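Pyrroline carboxylate reductase (PDB 2RCY) probably catalyses the NAD(P)H-dependent reduction of pyrroline-5-carboxylate to proline, and binds NADP as a multi-subunit assembly. Local coordinates at residues E153-E156 / K157-D160; S166-G169 / P170-Y174; D213-V216 / Q217-K220; S241-Y244 / T245-A249; C254-S257 / K258-S262. All blocks are in the same frame, centred on the assembly; numbering follows the deposited sequence. Where two conformers were deposited one is given.

Contact 1 (E153-E156 / K157-D160)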
loop_
_atom_site.group_PDB
_atom_site.type_symbol
_atom_site.label_atom_id
_atom_site.label_comp_id
_atom_site.label_asym_id
_atom_site.label_seq_id
_atom_site.Cartn_x
_atom_site.Cartn_y
_atom_site.Cartn_z
ATOM N N GLU A 153 39.123 -13.890 7.387
ATOM C CA GLU A 153 39.072 -14.963 6.401
ATOM C C GLU A 153 37.765 -15.721 6.570
ATOM O O GLU A 153 37.460 -16.225 7.655
ATOM C CB GLU A 153 40.264 -15.915 6.525
ATOM C CG GLU A 153 40.329 -16.936 5.386
ATOM C CD GLU A 153 41.528 -17.866 5.462
ATOM O OE1 GLU A 153 42.119 -18.021 6.556
ATOM O OE2 GLU A 153 41.873 -18.455 4.414
ATOM N N ILE A 154 36.990 -15.785 5.492
ATOM C CA ILE A 154 35.685 -16.437 5.516
ATOM C C ILE A 154 35.566 -17.466 4.393
ATOM O O ILE A 154 36.399 -17.501 3.484
ATOM C CB ILE A 154 34.522 -15.407 5.428
ATOM C CG1 ILE A 154 34.536 -14.671 4.083
ATOM C CG2 ILE A 154 34.576 -14.421 6.599
ATOM C CD1 ILE A 154 33.221 -14.010 3.731
ATOM N N LYS A 155 34.530 -18.300 4.469
ATOM C CA LYS A 155 34.211 -19.258 3.409
ATOM C C LYS A 155 33.859 -18.525 2.114
ATOM O O LYS A 155 33.380 -17.388 2.148
ATOM C CB LYS A 155 33.046 -20.153 3.831
ATOM C CG LYS A 155 33.337 -21.060 5.016
ATOM C CD LYS A 155 32.070 -21.754 5.492
ATOM C CE LYS A 155 32.370 -22.782 6.570
ATOM N NZ LYS A 155 31.138 -23.488 7.015
ATOM N N GLU A 156 34.087 -19.180 0.978
ATOM C CA GLU A 156 33.778 -18.592 -0.326
ATOM C C GLU A 156 32.277 -18.353 -0.511
ATOM O O GLU A 156 31.872 -17.354 -1.111
ATOM C CB GLU A 156 34.320 -19.461 -1.463
ATOM C CG GLU A 156 34.366 -18.750 -2.811
ATOM C CD GLU A 156 34.693 -19.671 -3.973
ATOM O OE1 GLU A 156 34.549 -19.224 -5.130
ATOM O OE2 GLU A 156 35.093 -20.834 -3.741
ATOM N N LYS A 157 31.462 -19.265 0.017
ATOM C CA LYS A 157 30.005 -19.166 -0.094
ATOM C C LYS A 157 29.421 -18.002 0.717
ATOM O O LYS A 157 28.299 -17.561 0.455
ATOM C CB LYS A 157 29.333 -20.494 0.287
ATOM C CG LYS A 157 29.446 -20.885 1.762
ATOM C CD LYS A 157 28.684 -22.177 2.077
ATOM C CE LYS A 157 27.168 -22.021 1.938
ATOM N NZ LYS A 157 26.593 -21.016 2.882
ATOM N N ASP A 158 30.188 -17.512 1.691
ATOM C CA ASP A 158 29.772 -16.393 2.537
ATOM C C ASP A 158 30.232 -15.033 2.004
ATOM O O ASP A 158 29.936 -13.997 2.601
ATOM C CB ASP A 158 30.286 -16.586 3.969
ATOM C CG ASP A 158 29.572 -17.703 4.708
ATOM O OD1 ASP A 158 28.550 -18.216 4.206
ATOM O OD2 ASP A 158 30.039 -18.068 5.808
HETATM N N MSE A 159 30.951 -15.041 0.883
HETATM C CA MSE A 159 31.519 -13.818 0.310
HETATM C C MSE A 159 30.470 -12.856 -0.236
HETATM O O MSE A 159 30.669 -11.640 -0.217
HETATM C CB MSE A 159 32.523 -14.156 -0.793
HETATM C CG MSE A 159 33.877 -14.655 -0.300
HETATM SE SE MSE A 159 34.995 -13.264 0.502
HETATM C CE MSE A 159 35.185 -12.058 -1.013
ATOM N N ASP A 160 29.360 -13.403 -0.722
ATOM C CA ASP A 160 28.305 -12.606 -1.347
ATOM C C ASP A 160 27.524 -11.766 -0.335
ATOM O O ASP A 160 27.271 -10.584 -0.574
ATOM C CB ASP A 160 27.366 -13.503 -2.158
ATOM C CG ASP A 160 28.104 -14.323 -3.206
ATOM O OD1 ASP A 160 28.644 -13.731 -4.165
ATOM O OD2 ASP A 160 28.138 -15.564 -3.070
HETATM O O HOH W 1 32.587 -17.928 6.731
HETATM O O HOH W 2 30.533 -16.527 -3.271
#
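Two overlapping turns, closed by D158 N to K155 O (3.2 Å) and M159 N to E156 O (3.2 Å), wind the backbone tightly between K155 and M159. This is the link from strand 149-153, an end strand of the Rossmann-type sheet within the chain, into helix 159-167. Both amides approach from well above the acceptor's carbonyl plane, 67° out of it for D158, because each bond spans just three residues. I154 folds against the turn: with CG1 set between the backbone N and the carbonyl carbon (chi1 65°), its CD1 lies 3.5 Å from D158 O. The same CD1 touches the SE of M159, modelled as selenomethionine, at 3.8 Å, the two side chains running at a slant to each other. A hydrophobic residue suits I154, which also meets I126 of strand 123-129 and L193 of a second subunit, while the flexible M159 bends away towards W111 and M113 of strand 108-113. Two waters reinforce the turn. One links the backbone K155 N to D158 OD2 (2.7 Å), the carboxylate supplying the acceptor. The other donates to E156 O and, at 2.6 Å, to D160 OD2.

Contact 2 (S166-G169 / P170-Y174)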
loop_
_atom_site.group_PDB
_atom_site.type_symbol
_atom_site.label_atom_id
_atom_site.label_comp_id
_atom_site.label_asym_id
_atom_site.label_seq_id
_atom_site.Cartn_x
_atom_site.Cartn_y
_atom_site.Cartn_z
ATOM N N SER A 166 29.696 -5.568 4.224
ATOM C CA SER A 166 30.978 -4.896 4.405
ATOM C C SER A 166 31.373 -4.041 3.201
ATOM O O SER A 166 31.784 -2.895 3.364
ATOM C CB SER A 166 32.069 -5.918 4.736
ATOM O OG SER A 166 33.349 -5.317 4.762
ATOM N N GLY A 167 31.245 -4.602 2.000
ATOM C CA GLY A 167 31.591 -3.894 0.771
ATOM C C GLY A 167 30.621 -2.776 0.437
ATOM O O GLY A 167 31.039 -1.649 0.171
ATOM N N CYS A 168 29.326 -3.093 0.460
ATOM C CA CYS A 168 28.266 -2.138 0.121
ATOM C C CYS A 168 27.823 -1.293 1.309
ATOM O O CYS A 168 27.249 -0.217 1.130
ATOM C CB CYS A 168 27.051 -2.869 -0.442
ATOM S SG CYS A 168 27.373 -3.807 -1.922
ATOM N N GLY A 169 28.090 -1.796 2.513
ATOM C CA GLY A 169 27.688 -1.153 3.763
ATOM C C GLY A 169 27.851 0.355 3.868
ATOM O O GLY A 169 26.906 1.037 4.267
ATOM N N PRO A 170 29.043 0.890 3.516
ATOM C CA PRO A 170 29.238 2.337 3.619
ATOM C C PRO A 170 28.107 3.151 2.996
ATOM O O PRO A 170 27.688 4.149 3.578
ATOM C CB PRO A 170 30.549 2.566 2.864
ATOM C CG PRO A 170 31.295 1.304 3.046
ATOM C CD PRO A 170 30.262 0.216 3.025
ATOM N N ALA A 171 27.610 2.708 1.840
ATOM C CA ALA A 171 26.526 3.393 1.133
ATOM C C ALA A 171 25.242 3.487 1.955
ATOM O O ALA A 171 24.570 4.515 1.928
ATOM C CB ALA A 171 26.252 2.723 -0.202
ATOM N N TYR A 172 24.907 2.418 2.678
ATOM C CA TYR A 172 23.720 2.414 3.537
ATOM C C TYR A 172 23.921 3.350 4.726
ATOM O O TYR A 172 22.995 4.055 5.133
ATOM C CB TYR A 172 23.378 1.006 4.053
ATOM C CG TYR A 172 23.550 -0.142 3.075
ATOM C CD1 TYR A 172 24.127 -1.337 3.490
ATOM C CD2 TYR A 172 23.122 -0.044 1.748
ATOM C CE1 TYR A 172 24.286 -2.400 2.617
ATOM C CE2 TYR A 172 23.282 -1.107 0.861
ATOM C CZ TYR A 172 23.866 -2.281 1.307
ATOM O OH TYR A 172 24.030 -3.343 0.447
ATOM N N VAL A 173 25.136 3.342 5.273
ATOM C CA VAL A 173 25.502 4.207 6.394
ATOM C C VAL A 173 25.548 5.669 5.948
ATOM O O VAL A 173 25.021 6.540 6.638
ATOM C CB VAL A 173 26.848 3.784 7.046
ATOM C CG1 VAL A 173 27.082 4.545 8.349
ATOM C CG2 VAL A 173 26.871 2.285 7.310
ATOM N N TYR A 174 26.160 5.928 4.791
ATOM C CA TYR A 174 26.183 7.272 4.202
ATOM C C TYR A 174 24.779 7.835 4.010
ATOM O O TYR A 174 24.535 9.005 4.308
ATOM C CB TYR A 174 26.924 7.291 2.858
ATOM C CG TYR A 174 28.428 7.117 2.937
ATOM C CD1 TYR A 174 29.180 7.713 3.956
ATOM C CD2 TYR A 174 29.107 6.378 1.969
ATOM C CE1 TYR A 174 30.564 7.555 4.014
ATOM C CE2 TYR A 174 30.486 6.216 2.018
ATOM C CZ TYR A 174 31.208 6.805 3.040
ATOM O OH TYR A 174 32.572 6.639 3.077
#
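The tight part of this contact lies where C168 and G169 meet the first turn of helix 169-186, around the ring of Y172. The tyrosine folds back over the preceding backbone: C168 O stands 3.8 Å above the ring plane, over its centre, and C168 CB comes within 3.2 Å of Y172 OH. A chi1 of -39° keeps CG beside the backbone N and lets the ring lie back along the chain. The hydroxyl is held by A164 O, in the last turns of helix 159-167, so one side chain bridges the two helices. G169 O gathers the amides of the new helix, with a firm bond from V173 N (3.1 Å, 165° at the hydrogen) and a weak one from Y172 N; the bond from A171 N to C168 O is weak too. V173 CG2 closes over the same G169 O at 3.3 Å.

The looser side, also buried, is that of S166 and G167, whose carbonyl oxygens each touch P170 CD at 3.5 Å. Proline fits here because it has no N-H to offer S166 O, which instead accepts from N115 ND2, and because its ring packs on N115 and P117. Small residues, G167 and G169, suit a chain that must change course inside the protein. T230 and T201 of a second subunit cover C168 and P170. This is a helix break at a Gly-Pro step, G169-P170, joining helix 159-167 to helix 169-186 of the dimerisation domain, with G167 about 5 Å from the bound NADP.

Contact 3 (D213-V216 / Q217-K220)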
loop_
_atom_site.group_PDB
_atom_site.type_symbol
_atom_site.label_atom_id
_atom_site.label_comp_id
_atom_site.label_asym_id
_atom_site.label_seq_id
_atom_site.Cartn_x
_atom_site.Cartn_y
_atom_site.Cartn_z
ATOM N N ASP A 213 28.161 -5.504 27.643
ATOM C CA ASP A 213 27.883 -6.937 27.691
ATOM C C ASP A 213 26.451 -7.220 27.243
ATOM O O ASP A 213 26.100 -8.357 26.912
ATOM C CB ASP A 213 28.117 -7.482 29.106
ATOM C CG ASP A 213 27.275 -6.773 30.163
ATOM O OD1 ASP A 213 27.301 -5.523 30.224
ATOM O OD2 ASP A 213 26.593 -7.471 30.943
ATOM N N GLN A 214 25.628 -6.174 27.248
ATOM C CA GLN A 214 24.239 -6.247 26.806
ATOM C C GLN A 214 24.175 -6.303 25.276
ATOM O O GLN A 214 24.991 -5.667 24.601
ATOM C CB GLN A 214 23.454 -5.028 27.311
ATOM C CG GLN A 214 23.435 -4.858 28.827
ATOM C CD GLN A 214 22.790 -3.551 29.276
ATOM O OE1 GLN A 214 22.864 -2.532 28.586
ATOM N NE2 GLN A 214 22.159 -3.577 30.444
ATOM N N PRO A 215 23.212 -7.067 24.722
ATOM C CA PRO A 215 23.002 -7.089 23.271
ATOM C C PRO A 215 22.442 -5.765 22.738
ATOM O O PRO A 215 21.942 -4.947 23.518
ATOM C CB PRO A 215 21.985 -8.218 23.082
ATOM C CG PRO A 215 21.266 -8.303 24.376
ATOM C CD PRO A 215 22.280 -7.969 25.425
ATOM N N VAL A 216 22.531 -5.569 21.421
ATOM C CA VAL A 216 22.066 -4.337 20.760
ATOM C C VAL A 216 20.619 -3.959 21.075
ATOM O O VAL A 216 20.303 -2.778 21.215
ATOM C CB VAL A 216 22.229 -4.389 19.212
ATOM C CG1 VAL A 216 23.659 -4.128 18.813
ATOM C CG2 VAL A 216 21.736 -5.718 18.636
ATOM N N GLN A 217 19.756 -4.965 21.182
ATOM C CA GLN A 217 18.329 -4.747 21.402
ATOM C C GLN A 217 18.036 -4.264 22.820
ATOM O O GLN A 217 17.109 -3.478 23.032
ATOM C CB GLN A 217 17.527 -6.014 21.098
ATOM C CG GLN A 217 17.797 -6.634 19.730
ATOM C CD GLN A 217 18.812 -7.767 19.777
ATOM O OE1 GLN A 217 19.773 -7.731 20.548
ATOM N NE2 GLN A 217 18.597 -8.784 18.948
ATOM N N GLN A 218 18.822 -4.743 23.785
ATOM C CA GLN A 218 18.708 -4.292 25.170
ATOM C C GLN A 218 19.217 -2.863 25.312
ATOM O O GLN A 218 18.650 -2.071 26.064
ATOM C CB GLN A 218 19.464 -5.218 26.121
ATOM C CG GLN A 218 19.050 -5.048 27.578
ATOM C CD GLN A 218 19.910 -5.835 28.545
ATOM O OE1 GLN A 218 20.201 -5.368 29.646
ATOM N NE2 GLN A 218 20.319 -7.034 28.143
ATOM N N LEU A 219 20.284 -2.545 24.582
ATOM C CA LEU A 219 20.824 -1.191 24.545
ATOM C C LEU A 219 19.807 -0.224 23.944
ATOM O O LEU A 219 19.714 0.932 24.363
ATOM C CB LEU A 219 22.137 -1.150 23.751
ATOM C CG LEU A 219 23.347 -1.906 24.311
ATOM C CD1 LEU A 219 24.449 -1.996 23.272
ATOM C CD2 LEU A 219 23.874 -1.265 25.588
ATOM N N LYS A 220 19.049 -0.719 22.967
ATOM C CA LYS A 220 17.959 0.025 22.342
ATOM C C LYS A 220 16.808 0.233 23.325
ATOM O O LYS A 220 16.221 1.316 23.381
ATOM C CB LYS A 220 17.456 -0.729 21.110
ATOM C CG LYS A 220 16.491 0.054 20.226
ATOM C CD LYS A 220 15.255 -0.773 19.881
ATOM C CE LYS A 220 15.609 -2.113 19.266
ATOM N NZ LYS A 220 14.417 -2.979 19.121
#
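Q217 bends back at chi2 (97°) to bring OE1 against P215 CB and V216 CG2, 3.4 Å from each. That oxygen is buried with no polar partner in the model, whereas NE2 is hydrogen-bonded to D221 of a fourth subunit. P215 sits at the N-cap position of helix 216-223, where the residue's own amide takes no part in the helix bonds and proline's missing N-H costs none; its carbonyl oxygen receives the first amides. Q218 N gives it only a weak bond. The side chain of Q218 extends back alongside the preceding loop, CG anti to its own N, and crosses Q214 at about a right angle with the amide planes 52° apart. Q218 OE1 and Q214 NE2 approach to 2.8 Å, but too poorly aimed for a hydrogen bond; Q218 NE2 rests on P215 CD at 3.5 Å. L219 N then makes the first full helical bond, to P215 O (3.1 Å, 161° at the hydrogen). Leucine suits L219, whose buried side chain packs on M208 and V209 of helix 191-211 and Y174 of a second subunit; CD2 lies 3.4 Å from Q214 OE1. K220 N continues the ladder to V216 O (3.0 Å), while its long chain leads towards E178 of that subunit, a weak, long ion pair. V216 likewise meets V209 of helix 191-211 and I177 on helix 169-186 of the second subunit.

Contact 4 (S241-Y244 / T245-A249)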
loop_
_atom_site.group_PDB
_atom_site.type_symbol
_atom_site.label_atom_id
_atom_site.label_comp_id
_atom_site.label_asym_id
_atom_site.label_seq_id
_atom_site.Cartn_x
_atom_site.Cartn_y
_atom_site.Cartn_z
ATOM N N SER A 241 8.404 -0.159 8.375
ATOM C CA SER A 241 9.223 -1.355 8.153
ATOM C C SER A 241 10.705 -1.041 7.942
ATOM O O SER A 241 11.307 -1.482 6.960
ATOM C CB SER A 241 8.681 -2.177 6.975
ATOM O OG SER A 241 7.332 -2.542 7.182
ATOM N N PHE A 242 11.280 -0.280 8.870
ATOM C CA PHE A 242 12.691 0.112 8.806
ATOM C C PHE A 242 13.614 -1.103 8.762
ATOM O O PHE A 242 14.534 -1.157 7.946
ATOM C CB PHE A 242 13.040 1.019 9.990
ATOM C CG PHE A 242 14.487 1.423 10.050
ATOM C CD1 PHE A 242 14.986 2.407 9.206
ATOM C CD2 PHE A 242 15.347 0.833 10.972
ATOM C CE1 PHE A 242 16.323 2.787 9.269
ATOM C CE2 PHE A 242 16.684 1.207 11.044
ATOM C CZ PHE A 242 17.172 2.186 10.190
ATOM N N LYS A 243 13.351 -2.068 9.639
ATOM C CA LYS A 243 14.127 -3.303 9.718
ATOM C C LYS A 243 14.110 -4.074 8.398
ATOM O O LYS A 243 15.169 -4.417 7.867
ATOM C CB LYS A 243 13.604 -4.185 10.854
ATOM C CG LYS A 243 14.512 -5.347 11.214
ATOM C CD LYS A 243 14.108 -5.942 12.544
ATOM C CE LYS A 243 15.300 -6.520 13.263
ATOM N NZ LYS A 243 14.888 -7.338 14.429
ATOM N N TYR A 244 12.911 -4.327 7.876
ATOM C CA TYR A 244 12.746 -5.031 6.608
ATOM C C TYR A 244 13.413 -4.296 5.447
ATOM O O TYR A 244 14.023 -4.925 4.581
ATOM C CB TYR A 244 11.263 -5.268 6.297
ATOM C CG TYR A 244 11.021 -5.752 4.884
ATOM C CD1 TYR A 244 11.327 -7.061 4.514
ATOM C CD2 TYR A 244 10.504 -4.895 3.913
ATOM C CE1 TYR A 244 11.116 -7.507 3.216
ATOM C CE2 TYR A 244 10.289 -5.333 2.610
ATOM C CZ TYR A 244 10.600 -6.640 2.270
ATOM O OH TYR A 244 10.389 -7.085 0.985
ATOM N N THR A 245 13.282 -2.971 5.436
ATOM C CA THR A 245 13.888 -2.122 4.410
ATOM C C THR A 245 15.398 -2.345 4.331
ATOM O O THR A 245 15.946 -2.528 3.244
ATOM C CB THR A 245 13.563 -0.628 4.662
ATOM O OG1 THR A 245 12.155 -0.420 4.517
ATOM C CG2 THR A 245 14.302 0.280 3.688
ATOM N N VAL A 246 16.052 -2.345 5.492
ATOM C CA VAL A 246 17.491 -2.567 5.588
ATOM C C VAL A 246 17.849 -3.999 5.171
ATOM O O VAL A 246 18.756 -4.205 4.363
ATOM C CB VAL A 246 18.019 -2.259 7.018
ATOM C CG1 VAL A 246 19.504 -2.582 7.137
ATOM C CG2 VAL A 246 17.766 -0.801 7.381
HETATM N N MSE A 247 17.119 -4.971 5.717
HETATM C CA MSE A 247 17.337 -6.391 5.425
HETATM C C MSE A 247 17.144 -6.724 3.945
HETATM O O MSE A 247 17.907 -7.506 3.374
HETATM C CB MSE A 247 16.413 -7.267 6.275
HETATM C CG MSE A 247 16.735 -7.279 7.763
HETATM SE SE MSE A 247 15.624 -8.551 8.737
HETATM C CE MSE A 247 16.403 -10.203 8.049
ATOM N N ASN A 248 16.118 -6.126 3.342
ATOM C CA ASN A 248 15.811 -6.304 1.925
ATOM C C ASN A 248 16.886 -5.708 1.018
ATOM O O ASN A 248 17.204 -6.276 -0.026
ATOM C CB ASN A 248 14.440 -5.699 1.600
ATOM C CG ASN A 248 13.983 -5.995 0.182
ATOM O OD1 ASN A 248 13.758 -5.079 -0.608
ATOM N ND2 ASN A 248 13.843 -7.273 -0.148
ATOM N N ALA A 249 17.441 -4.568 1.426
ATOM C CA ALA A 249 18.525 -3.920 0.687
ATOM C C ALA A 249 19.786 -4.778 0.657
ATOM O O ALA A 249 20.406 -4.946 -0.396
ATOM C CB ALA A 249 18.828 -2.562 1.277
#
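A Schellman motif with S241 as its C-prime residue, at positive phi, closes helix 229-239. S241 also occupies the N-cap position of the next helix, 242-260, though its side chain makes no capping bond; its carbonyl oxygen meets T245. S241 O accepts twice: from T245 N (2.9 Å) and from T245 OG1 (2.8 Å). The hydroxyl comes from above the carbonyl plane, 44° out of it, since OG1 lies beside the backbone N (chi1 -65°); threonine thus satisfies its own polar group inside the helix. S241 OG turns instead to S241 OG of a fourth subunit. Further along, side chains one turn apart run together. V246 CG2 lies over one face of the F242 ring, a CH-pi contact, 4.2 Å from the centroid. N248 CB does the same over the Y244 ring, whose plane lies 18° from the amide's, and N248 ND2 bonds Y235 OH of the fourth subunit. Lysine suits K243 because its buried ammonium is met by the carboxylates of E178 and D182 of a second subunit. Its stem packs along the helix, K243 CG lying 4.2 Å from the SE of M247, modelled as selenomethionine.

Contact 5 (C254-S257 / K258-S262)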
loop_
_atom_site.group_PDB
_atom_site.type_symbol
_atom_site.label_atom_id
_atom_site.label_comp_id
_atom_site.label_asym_id
_atom_site.label_seq_id
_atom_site.Cartn_x
_atom_site.Cartn_y
_atom_site.Cartn_z
ATOM N N CYS A 254 23.055 -8.989 -2.058
ATOM C CA CYS A 254 23.580 -10.349 -1.954
ATOM C C CYS A 254 23.217 -11.206 -3.172
ATOM O O CYS A 254 24.031 -12.018 -3.628
ATOM C CB CYS A 254 23.086 -11.009 -0.664
ATOM S SG CYS A 254 23.666 -12.699 -0.403
ATOM N N GLU A 255 22.002 -11.015 -3.689
ATOM C CA GLU A 255 21.520 -11.719 -4.879
ATOM C C GLU A 255 22.261 -11.266 -6.132
ATOM O O GLU A 255 22.529 -12.063 -7.034
ATOM C CB GLU A 255 20.020 -11.486 -5.076
ATOM C CG GLU A 255 19.115 -12.246 -4.117
ATOM C CD GLU A 255 17.638 -11.988 -4.376
ATOM O OE1 GLU A 255 16.899 -11.745 -3.399
ATOM O OE2 GLU A 255 17.217 -12.021 -5.553
ATOM N N LYS A 256 22.571 -9.971 -6.186
ATOM C CA LYS A 256 23.279 -9.380 -7.321
ATOM C C LYS A 256 24.722 -9.884 -7.383
ATOM O O LYS A 256 25.249 -10.135 -8.469
ATOM C CB LYS A 256 23.229 -7.847 -7.257
ATOM C CG LYS A 256 24.012 -7.119 -8.353
ATOM C CD LYS A 256 23.406 -7.311 -9.742
ATOM C CE LYS A 256 24.223 -6.583 -10.793
ATOM N NZ LYS A 256 23.588 -6.621 -12.136
ATOM N N SER A 257 25.344 -10.035 -6.214
ATOM C CA SER A 257 26.678 -10.619 -6.101
ATOM C C SER A 257 26.695 -12.068 -6.598
ATOM O O SER A 257 27.638 -12.489 -7.270
ATOM C CB SER A 257 27.169 -10.542 -4.653
ATOM O OG SER A 257 28.483 -11.053 -4.522
ATOM N N LYS A 258 25.644 -12.816 -6.271
ATOM C CA LYS A 258 25.509 -14.209 -6.698
ATOM C C LYS A 258 25.125 -14.344 -8.170
ATOM O O LYS A 258 25.512 -15.312 -8.826
ATOM C CB LYS A 258 24.505 -14.952 -5.817
ATOM C CG LYS A 258 25.057 -15.323 -4.454
ATOM C CD LYS A 258 24.064 -16.113 -3.629
ATOM C CE LYS A 258 24.672 -16.504 -2.291
ATOM N NZ LYS A 258 23.697 -17.219 -1.421
ATOM N N ALA A 259 24.366 -13.374 -8.680
ATOM C CA ALA A 259 23.969 -13.347 -10.090
ATOM C C ALA A 259 25.175 -13.136 -11.001
ATOM O O ALA A 259 25.299 -13.786 -12.041
ATOM C CB ALA A 259 22.922 -12.265 -10.331
HETATM N N MSE A 260 26.058 -12.224 -10.600
HETATM C CA MSE A 260 27.316 -11.990 -11.302
HETATM C C MSE A 260 28.255 -13.182 -11.104
HETATM O O MSE A 260 29.136 -13.434 -11.930
HETATM C CB MSE A 260 27.977 -10.700 -10.806
HETATM C CG MSE A 260 27.116 -9.453 -10.980
HETATM SE SE MSE A 260 27.765 -7.914 -9.966
HETATM C CE MSE A 260 29.044 -7.215 -11.260
ATOM N N GLY A 261 28.041 -13.911 -10.009
ATOM C CA GLY A 261 28.824 -15.099 -9.672
ATOM C C GLY A 261 28.465 -16.345 -10.464
ATOM O O GLY A 261 29.132 -17.377 -10.340
ATOM N N SER A 262 27.409 -16.252 -11.269
ATOM C CA SER A 262 26.988 -17.346 -12.139
ATOM C C SER A 262 27.531 -17.153 -13.555
ATOM O O SER A 262 28.045 -18.088 -14.169
ATOM C CB SER A 262 25.462 -17.458 -12.166
ATOM O OG SER A 262 24.949 -17.747 -10.877
ATOM O OXT SER A 262 27.479 -16.057 -14.118
#
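Backbone bonds set the frame, with K258 N to C254 O (3.2 Å), A259 N to E255 O (2.8 Å) and M260 N to K256 O (3.1 Å). G261 N adds a bond to S257 O that is already weak, its angle at the hydrogen having fallen to 125°. A further one, from S262 N to A259 O, is weak as well.

Van der Waals contacts follow the same one-turn spacing. K256 bends at chi2 (68°), which folds its stem along the helix and sets CE 3.9 Å from the SE of M260, modelled as selenomethionine; the two chains meet at a slant. M260 CG also lies over K256 O at 3.2 Å. Alanine suits a helix, and A259 CB rests 3.3 Å from E255 O. K258 keeps its chain extended, with CG near C254 O. This is the C-terminal end of helix 242-260, the last helix of the dimerisation domain, with the residues that follow. It runs beside helix 159-167: C254 packs on I161 there, and I229 of a second subunit covers S257 and M260.

The polar groups leave the helix in different directions. S257, a small polar side chain, uses its OG in a hydrogen bond with D160 OD1, across to helix 159-167. S262 folds back instead, its OG donating to K258 O (3.2 Å). Beyond it the chain's own carboxylate ends in a salt bridge, S262 OXT to K98 NZ.

In the fold
Contacts 1 and 5 touch directly, joining helix 159-167 to helix 242-260: D160 OD1 lies 2.7 Å from S257 OG, and D160 OD2 packs on K258 CG at 3.4 Å. Contact 2 brushes contact 4 through Y172 OH and A249 O, 4.1 Å apart. Contact 3 comes within about 6 Å of contact 4 at the nearest atoms, but its centre is about 33 Å from that of contact 5. Three contacts approach the bound NADP: G167 of contact 2 to about 5 Å, and the side chains of M260 in contact 5 and M159 in contact 1 to about 6 and 9 Å. The side chain of K220 in contact 3 lies about 10 Å from another NADP molecule. All five contacts meet the second subunit.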